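Local structure of enoyl-CoA hydratase (Mycobacterium avium, 3OC7) at the interface of chains A and B. The protein catalyses the reversible addition of water across the double bond of 2-trans-enoyl-CoA thioesters in fatty acid metabolism, as a member of the crotonase family. Residues are numbered along the deposited sequence; one frame, centred on the assembly and turned at random. Chains: chain A/B, Enoyl-CoA hydratase.

Contact 2 and contact 3 are neighbours, with the centres of their C-alpha atoms about 7 Å apart, and they share A:Leu244 and B:Gly214. Both use the end of helix 212-245 in chain A, the start of the same helix in chain B, and the chain A loop after the 3-10 helix 145-148. In contact 1 helix 165-174 of chain A meets helix 196-208 of chain B, its C-alpha centre about 18 Å from that of contact 2 and 16 Å from that of contact 3. The chains offer different surfaces, even opposite ends of one helix, which fits a head-to-tail arrangement in the deposited trimer.

Contact 1: the interface of chains A and B. Residues chain A 170, 174, 176; chain B 132, 190, 203, 206-207.
Helix 165-174 of chain A lays its last turn, through A:Arg170 and A:Thr174, against B:Thr190 and helix 196-208 of chain B, part of the subunit contact of a crotonase-type trimer. A:Thr174 splits its duties: with chi1 at 70° OG1 faces its own chain, while the methyl CG2 meets B:Val207 CG2 at 3.9 Å and B:Leu203 CD2 at 4.0 Å. The hydroxyl OG1 approaches the carboxylate oxygen OE1 of A:Glu176 on its anti side, at 2.7 Å. From the syn side A:Arg170 grips the same carboxylate with two nitrogens: NE bonds OE1 of A:Glu176 at 2.9 Å, and NH2 reaches OE2. Both bonds lie close to the guanidinium plane, which fixes its rotation. The arginine chain runs out extended, its CD lying 3.9 Å from B:Thr190 CG2. Waters also bridge the chains: one molecule links A:Arg170 NH1 to the carbonyl oxygen of B:Thr190, though that second leg is long. Another sits 2.9 Å from A:Glu176 OE2 and 3.0 Å from B:Asp206 OD2; the two carboxylates have planes 45° apart, and the water, with A:Arg170 nearby, probably eases their like charges. B:Asp206 also brings CB against the backbone oxygen of A:Thr174. In the fold, the patch joins the end of helix 165-174 and the loop after it to one side of helix 196-208, with B:Ile132, at the start of strand 132-135, closing on the methyl of A:Thr174.

Contact 2: the interface of chains A and B. Residues chain A 149, 244, 247, 249-250; chain B 211, 213-214.
This is a polar subunit interface between helix ends, in which B:Ser211 and B:Gln213 dock on A:Glu249 and A:Ser247, pinning the start of one chain's long helix to its neighbour in the deposited trimer. A:Glu249 reaches over with an extended chain, and its OE1 accepts two bonds. The hydroxyl OG of B:Ser211 meets A:Glu249 OE1 nearly along the C-O axis at 2.7 Å, and the backbone N of B:Gln213 arrives on the syn side at 3.1 Å. B:Ser211 OG also receives the backbone N of B:Gly214 at 3.0 Å, the usual N-cap of helix 212-245, so cap and carboxylate together take up the N-H groups of B:Gly214 and B:Gln213; the helix start would probably favour the charged form of A:Glu249. B:Gln213 sends its extended chain into chain A, CG anti to the backbone N (chi1 163°), sliding past A:Leu244 in the opposite direction, CD lying 3.7 Å from the leucine CD2. As modelled, its OE1 accepts from A:Ser247 OG in the amide plane at 2.9 Å. That oxygen sits 3.0 Å from A:Gly149 O, where both can only accept, so the amide's assignment is doubtful. A:Ser247 OG has one hydrogen and lies 2.8 Å from A:Leu244 O; if the hydrogen goes there, a flipped amide could donate from NE2 to both A:Ser247 OG and A:Gly149 O, probably the better reading. In the fold, the turn from helix 212-245 to helix 248-259 receives the start of the partner's helix 212-245.

Contact 3: the interface of chains A and B. Residues chain A 150-151, 240, 244; chain B 214, 217-218, 221.
Small residues pack here between A:Ala151 and helix 212-245 of chain B, a close subunit interface in which a crotonase-family helix seats itself against the neighbour's loop and helps hold the deposited trimer. The methyl CB of A:Ala151 reaches the helix surface, 3.9 Å from B:Ala217 CB and 4.1 Å from B:Leu221 CD1, and also meets B:Ser218. The serine oxygen OG comes to 3.5 Å from that methyl, while its hydroxyl is turned back on its own helix. With chi1 at -61°, beside the backbone N, B:Ser218 OG bonds the carbonyl oxygen of B:Gly214 one turn earlier at 2.8 Å, the donor tilted 34° from the carbonyl plane. The hydroxyl is thereby occupied by its own backbone while the serine adds carbon and oxygen surface to the contact. One residue earlier in the loop, A:Val150 O lies 3.4 Å from B:Gly214 CA, where the glycine, without a side chain, probably lets the backbones come close. Beside A:Ala151, on the same face of the chain B helix, A:Glu240 stretches out and sets its carboxylate OE2 3.9 Å from the methyl CB of B:Ala217. A water links the two chains there, 2.5 Å from A:Glu240 OE2 and bound also to B:Ala217 O. B:Leu221 crosses A:Glu240 at a slant, with CD2 toward OE1, and A:Leu244 adds its CD1 to the rim. The two copies of helix 212-245 run roughly antiparallel, the end of one beside the start of the other.

Contact 1: the interface of chains A and B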
ATOM      1  N   ARG A 170      -4.558 -13.451   0.652  1.00 10.78           N
ATOM      2  CA  ARG A 170      -5.414 -14.356  -0.146  1.00 10.53           C
ATOM      3  C   ARG A 170      -4.581 -15.407  -0.905  1.00 10.34           C
ATOM      4  O   ARG A 170      -4.746 -16.620  -0.682  1.00 10.92           O
ATOM      5  CB  ARG A 170      -6.307 -13.568  -1.133  1.00 10.37           C
ATOM      6  CG  ARG A 170      -7.168 -14.467  -2.054  1.00 10.96           C
ATOM      7  CD  ARG A 170      -7.890 -13.686  -3.155  1.00 12.52           C
ATOM      8  NE  ARG A 170      -8.744 -14.558  -3.980  1.00 15.50           N
ATOM      9  CZ  ARG A 170      -9.699 -14.100  -4.789  1.00 17.16           C
ATOM     10  NH1 ARG A 170      -9.936 -12.793  -4.876  1.00 18.21           N
ATOM     11  NH2 ARG A 170     -10.425 -14.948  -5.512  1.00 17.60           N
ATOM     12  N   THR A 174      -4.705 -19.522  -0.393  1.00 11.85           N
ATOM     13  CA  THR A 174      -5.596 -20.286  -1.302  1.00 12.95           C
ATOM     14  C   THR A 174      -4.885 -21.094  -2.401  1.00 13.38           C
ATOM     15  O   THR A 174      -5.444 -22.081  -2.904  1.00 13.73           O
ATOM     16  CB  THR A 174      -6.644 -19.377  -2.015  1.00 12.85           C
ATOM     17  OG1 THR A 174      -5.975 -18.542  -2.984  1.00 11.78           O
ATOM     18  CG2 THR A 174      -7.464 -18.526  -1.023  1.00 14.13           C
ATOM     19  N   GLU A 176      -4.614 -20.211  -5.465  1.00 13.56           N
ATOM     20  CA  GLU A 176      -5.346 -20.002  -6.739  1.00 13.40           C
ATOM     21  C   GLU A 176      -4.436 -19.530  -7.896  1.00 13.08           C
ATOM     22  O   GLU A 176      -3.513 -18.711  -7.685  1.00 11.79           O
ATOM     23  CB  GLU A 176      -6.459 -18.956  -6.564  1.00 14.06           C
ATOM     24  CG  GLU A 176      -7.671 -19.354  -5.700  1.00 15.99           C
ATOM     25  CD  GLU A 176      -8.485 -18.150  -5.225  1.00 17.52           C
ATOM     26  OE1 GLU A 176      -8.004 -17.385  -4.353  1.00 16.09           O
ATOM     27  OE2 GLU A 176      -9.624 -17.959  -5.717  1.00 19.36           O
TER
ATOM     28  N   ILE B 132      -8.773 -13.158   5.479  1.00  8.10           N
ATOM     29  CA  ILE B 132      -9.605 -13.008   4.257  1.00  8.29           C
ATOM     30  C   ILE B 132     -11.001 -12.539   4.707  1.00  7.78           C
ATOM     31  O   ILE B 132     -11.454 -12.944   5.787  1.00  8.72           O
ATOM     32  CB  ILE B 132      -9.697 -14.360   3.461  1.00  8.26           C
ATOM     33  CG1 ILE B 132      -8.293 -14.854   3.051  1.00  9.19           C
ATOM     34  CG2 ILE B 132     -10.626 -14.228   2.230  1.00  9.41           C
ATOM     35  CD1 ILE B 132      -8.229 -16.308   2.472  1.00 10.76           C
ATOM     36  N   THR B 190     -11.550  -8.460   1.141  1.00  8.36           N
ATOM     37  CA  THR B 190     -10.891  -9.150   0.009  1.00  9.02           C
ATOM     38  C   THR B 190     -11.735  -9.134  -1.276  1.00  9.24           C
ATOM     39  O   THR B 190     -11.197  -8.911  -2.386  1.00 10.56           O
ATOM     40  CB  THR B 190     -10.535 -10.628   0.379  1.00  9.21           C
ATOM     41  OG1 THR B 190      -9.946 -10.681   1.697  1.00  9.50           O
ATOM     42  CG2 THR B 190      -9.584 -11.261  -0.649  1.00 10.58           C
ATOM     43  N   LEU B 203     -13.593 -20.749  -1.338  1.00 13.78           N
ATOM     44  CA  LEU B 203     -12.394 -20.354  -0.575  1.00 13.68           C
ATOM     45  C   LEU B 203     -11.982 -21.415   0.462  1.00 13.40           C
ATOM     46  O   LEU B 203     -10.785 -21.708   0.603  1.00 13.06           O
ATOM     47  CB  LEU B 203     -12.545 -18.945   0.067  1.00 13.88           C
ATOM     48  CG  LEU B 203     -12.597 -17.721  -0.859  1.00 13.10           C
ATOM     49  CD1 LEU B 203     -13.206 -16.499  -0.146  1.00 13.71           C
ATOM     50  CD2 LEU B 203     -11.224 -17.378  -1.460  1.00 15.17           C
ATOM     51  N   ASP B 206     -10.291 -24.408  -1.346  1.00 13.92           N
ATOM     52  CA  ASP B 206      -8.911 -24.114  -1.760  1.00 13.13           C
ATOM     53  C   ASP B 206      -7.900 -24.007  -0.589  1.00 12.93           C
ATOM     54  O   ASP B 206      -6.801 -24.573  -0.653  1.00 12.51           O
ATOM     55  CB  ASP B 206      -8.895 -22.884  -2.687  1.00 13.66           C
ATOM     56  CG  ASP B 206      -9.561 -23.155  -4.044  1.00 17.09           C
ATOM     57  OD1 ASP B 206      -9.707 -24.343  -4.434  1.00 21.74           O
ATOM     58  OD2 ASP B 206      -9.943 -22.183  -4.732  1.00 20.73           O
ATOM     59  N   VAL B 207      -8.271 -23.298   0.478  1.00 12.36           N
ATOM     60  CA  VAL B 207      -7.421 -23.223   1.683  1.00 12.21           C
ATOM     61  C   VAL B 207      -7.185 -24.625   2.302  1.00 12.83           C
ATOM     62  O   VAL B 207      -6.063 -24.970   2.694  1.00 13.15           O
ATOM     63  CB  VAL B 207      -7.981 -22.199   2.733  1.00 11.53           C
ATOM     64  CG1 VAL B 207      -7.161 -22.210   4.024  1.00 13.00           C
ATOM     65  CG2 VAL B 207      -7.999 -20.785   2.152  1.00 11.90           C
TER
HETATM   66  O   HOH W   1      -8.812 -10.306  -4.159  1.00 19.84           O
HETATM   67  O   HOH W   2     -11.426 -19.661  -4.199  1.00 35.44           O

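Contact 2: the interface of chains A and B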
ATOM      1  N   GLY A 149       3.438 -28.479   1.521  1.00 16.56           N
ATOM      2  CA  GLY A 149       3.973 -28.443   2.880  1.00 15.69           C
ATOM      3  C   GLY A 149       4.975 -27.365   3.261  1.00 15.53           C
ATOM      4  O   GLY A 149       5.552 -27.412   4.350  1.00 16.12           O
ATOM      5  N   LEU A 244      11.831 -26.039   6.611  1.00 16.49           N
ATOM      6  CA  LEU A 244      10.627 -26.547   5.964  1.00 16.84           C
ATOM      7  C   LEU A 244      10.953 -27.614   4.903  1.00 16.67           C
ATOM      8  O   LEU A 244      10.270 -28.639   4.819  1.00 16.79           O
ATOM      9  CB  LEU A 244       9.771 -25.408   5.387  1.00 16.81           C
ATOM     10  CG  LEU A 244       9.141 -24.413   6.381  1.00 16.88           C
ATOM     11  CD1 LEU A 244       8.719 -23.115   5.671  1.00 16.47           C
ATOM     12  CD2 LEU A 244       7.947 -25.029   7.145  1.00 19.08           C
ATOM     13  N   SER A 247      11.476 -31.209   6.347  1.00 20.23           N
ATOM     14  CA  SER A 247      10.412 -31.657   7.260  1.00 20.34           C
ATOM     15  C   SER A 247       9.601 -32.842   6.736  1.00 20.93           C
ATOM     16  O   SER A 247       9.610 -33.129   5.537  1.00 20.70           O
ATOM     17  CB  SER A 247       9.456 -30.494   7.568  1.00 19.73           C
ATOM     18  OG  SER A 247       8.648 -30.185   6.439  1.00 18.93           O
ATOM     19  N   GLU A 249       6.177 -33.149   6.606  1.00 20.02           N
ATOM     20  CA  GLU A 249       5.064 -32.735   5.744  1.00 19.54           C
ATOM     21  C   GLU A 249       5.508 -32.327   4.335  1.00 19.17           C
ATOM     22  O   GLU A 249       4.783 -32.564   3.357  1.00 18.98           O
ATOM     23  CB  GLU A 249       4.178 -31.657   6.409  1.00 19.64           C
ATOM     24  CG  GLU A 249       3.115 -32.238   7.354  1.00 19.99           C
ATOM     25  CD  GLU A 249       2.340 -31.195   8.153  1.00 20.77           C
ATOM     26  OE1 GLU A 249       2.010 -30.103   7.624  1.00 17.47           O
ATOM     27  OE2 GLU A 249       2.033 -31.485   9.330  1.00 24.28           O
ATOM     28  N   ALA A 250       6.704 -31.732   4.218  1.00 18.97           N
ATOM     29  CA  ALA A 250       7.277 -31.418   2.905  1.00 19.53           C
ATOM     30  C   ALA A 250       7.630 -32.666   2.084  1.00 20.22           C
ATOM     31  O   ALA A 250       7.442 -32.683   0.869  1.00 20.36           O
ATOM     32  CB  ALA A 250       8.492 -30.494   3.045  1.00 18.60           C
TER
ATOM     33  N   SER B 211      -1.316 -27.911   3.780  1.00 12.97           N
ATOM     34  CA  SER B 211      -0.958 -28.699   4.975  1.00 12.88           C
ATOM     35  C   SER B 211      -1.021 -27.845   6.257  1.00 12.90           C
ATOM     36  O   SER B 211      -0.900 -26.616   6.178  1.00 12.63           O
ATOM     37  CB  SER B 211       0.446 -29.314   4.806  1.00 13.89           C
ATOM     38  OG  SER B 211       1.447 -28.556   5.476  1.00 14.67           O
ATOM     39  N   GLN B 213       1.208 -27.336   8.638  1.00 13.80           N
ATOM     40  CA  GLN B 213       2.472 -26.594   8.758  1.00 13.70           C
ATOM     41  C   GLN B 213       2.627 -25.510   7.668  1.00 13.06           C
ATOM     42  O   GLN B 213       3.041 -24.380   7.957  1.00 13.31           O
ATOM     43  CB  GLN B 213       3.653 -27.580   8.769  1.00 14.48           C
ATOM     44  CG  GLN B 213       5.034 -26.994   8.481  1.00 16.30           C
ATOM     45  CD  GLN B 213       6.085 -28.079   8.235  1.00 18.26           C
ATOM     46  OE1 GLN B 213       6.358 -28.463   7.092  1.00 19.21           O
ATOM     47  NE2 GLN B 213       6.650 -28.598   9.316  1.00 18.36           N
ATOM     48  N   GLY B 214       2.284 -25.848   6.429  1.00 12.00           N
ATOM     49  CA  GLY B 214       2.399 -24.878   5.322  1.00 11.08           C
ATOM     50  C   GLY B 214       1.502 -23.658   5.489  1.00 10.94           C
ATOM     51  O   GLY B 214       1.952 -22.533   5.248  1.00 10.75           O
TER

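Contact 3: the interface of chains A and B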
ATOM      1  N   VAL A 150       5.170 -26.377   2.389  1.00 14.27           N
ATOM      2  CA  VAL A 150       6.150 -25.294   2.649  1.00 13.46           C
ATOM      3  C   VAL A 150       5.492 -23.896   2.600  1.00 12.71           C
ATOM      4  O   VAL A 150       4.257 -23.801   2.700  1.00 12.69           O
ATOM      5  CB  VAL A 150       7.450 -25.433   1.768  1.00 12.76           C
ATOM      6  CG1 VAL A 150       8.097 -26.813   1.998  1.00 13.58           C
ATOM      7  CG2 VAL A 150       7.158 -25.252   0.289  1.00 14.94           C
ATOM      8  N   ALA A 151       6.305 -22.841   2.454  1.00 12.54           N
ATOM      9  CA  ALA A 151       5.835 -21.429   2.447  1.00 11.62           C
ATOM     10  C   ALA A 151       6.684 -20.561   1.501  1.00 11.84           C
ATOM     11  O   ALA A 151       7.841 -20.899   1.241  1.00 11.93           O
ATOM     12  CB  ALA A 151       5.852 -20.850   3.875  1.00 12.12           C
ATOM     13  N   GLU A 240      14.564 -20.573   7.850  1.00 13.82           N
ATOM     14  CA  GLU A 240      13.184 -21.083   7.794  1.00 13.75           C
ATOM     15  C   GLU A 240      12.924 -21.956   6.552  1.00 14.03           C
ATOM     16  O   GLU A 240      12.328 -23.042   6.656  1.00 13.54           O
ATOM     17  CB  GLU A 240      12.173 -19.918   7.863  1.00 13.68           C
ATOM     18  CG  GLU A 240      10.702 -20.360   7.735  1.00 16.65           C
ATOM     19  CD  GLU A 240       9.687 -19.219   7.843  1.00 20.37           C
ATOM     20  OE1 GLU A 240      10.066 -18.054   8.107  1.00 22.47           O
ATOM     21  OE2 GLU A 240       8.477 -19.512   7.679  1.00 22.40           O
ATOM     22  N   LEU A 244      11.831 -26.039   6.611  1.00 16.49           N
ATOM     23  CA  LEU A 244      10.627 -26.547   5.964  1.00 16.84           C
ATOM     24  C   LEU A 244      10.953 -27.614   4.903  1.00 16.67           C
ATOM     25  O   LEU A 244      10.270 -28.639   4.819  1.00 16.79           O
ATOM     26  CB  LEU A 244       9.771 -25.408   5.387  1.00 16.81           C
ATOM     27  CG  LEU A 244       9.141 -24.413   6.381  1.00 16.88           C
ATOM     28  CD1 LEU A 244       8.719 -23.115   5.671  1.00 16.47           C
ATOM     29  CD2 LEU A 244       7.947 -25.029   7.145  1.00 19.08           C
TER
ATOM     30  N   GLY B 214       2.284 -25.848   6.429  1.00 12.00           N
ATOM     31  CA  GLY B 214       2.399 -24.878   5.322  1.00 11.08           C
ATOM     32  C   GLY B 214       1.502 -23.658   5.489  1.00 10.94           C
ATOM     33  O   GLY B 214       1.952 -22.533   5.248  1.00 10.75           O
ATOM     34  N   ALA B 217       2.874 -21.381   8.509  1.00 10.25           N
ATOM     35  CA  ALA B 217       4.083 -20.623   8.145  1.00 10.24           C
ATOM     36  C   ALA B 217       3.810 -19.536   7.094  1.00 10.27           C
ATOM     37  O   ALA B 217       4.403 -18.419   7.150  1.00 10.89           O
ATOM     38  CB  ALA B 217       5.193 -21.567   7.687  1.00 11.09           C
ATOM     39  N   SER B 218       2.916 -19.854   6.146  1.00  9.72           N
ATOM     40  CA  SER B 218       2.527 -18.886   5.101  1.00  9.62           C
ATOM     41  C   SER B 218       1.759 -17.692   5.723  1.00  9.69           C
ATOM     42  O   SER B 218       2.031 -16.527   5.375  1.00 10.15           O
ATOM     43  CB  SER B 218       1.717 -19.560   3.980  1.00  9.89           C
ATOM     44  OG  SER B 218       2.441 -20.599   3.298  1.00 11.72           O
ATOM     45  N   LEU B 221       4.204 -15.208   7.765  1.00 10.10           N
ATOM     46  CA  LEU B 221       4.945 -14.239   6.918  1.00 10.24           C
ATOM     47  C   LEU B 221       4.167 -12.910   6.738  1.00  9.73           C
ATOM     48  O   LEU B 221       4.757 -11.805   6.779  1.00  9.78           O
ATOM     49  CB  LEU B 221       5.307 -14.847   5.556  1.00 10.54           C
ATOM     50  CG  LEU B 221       6.285 -16.034   5.555  1.00  9.56           C
ATOM     51  CD1 LEU B 221       6.148 -16.817   4.259  1.00 11.07           C
ATOM     52  CD2 LEU B 221       7.730 -15.555   5.751  1.00 12.71           C
TER
HETATM   53  O   HOH W   3       6.663 -18.065   8.679  1.00 14.73           O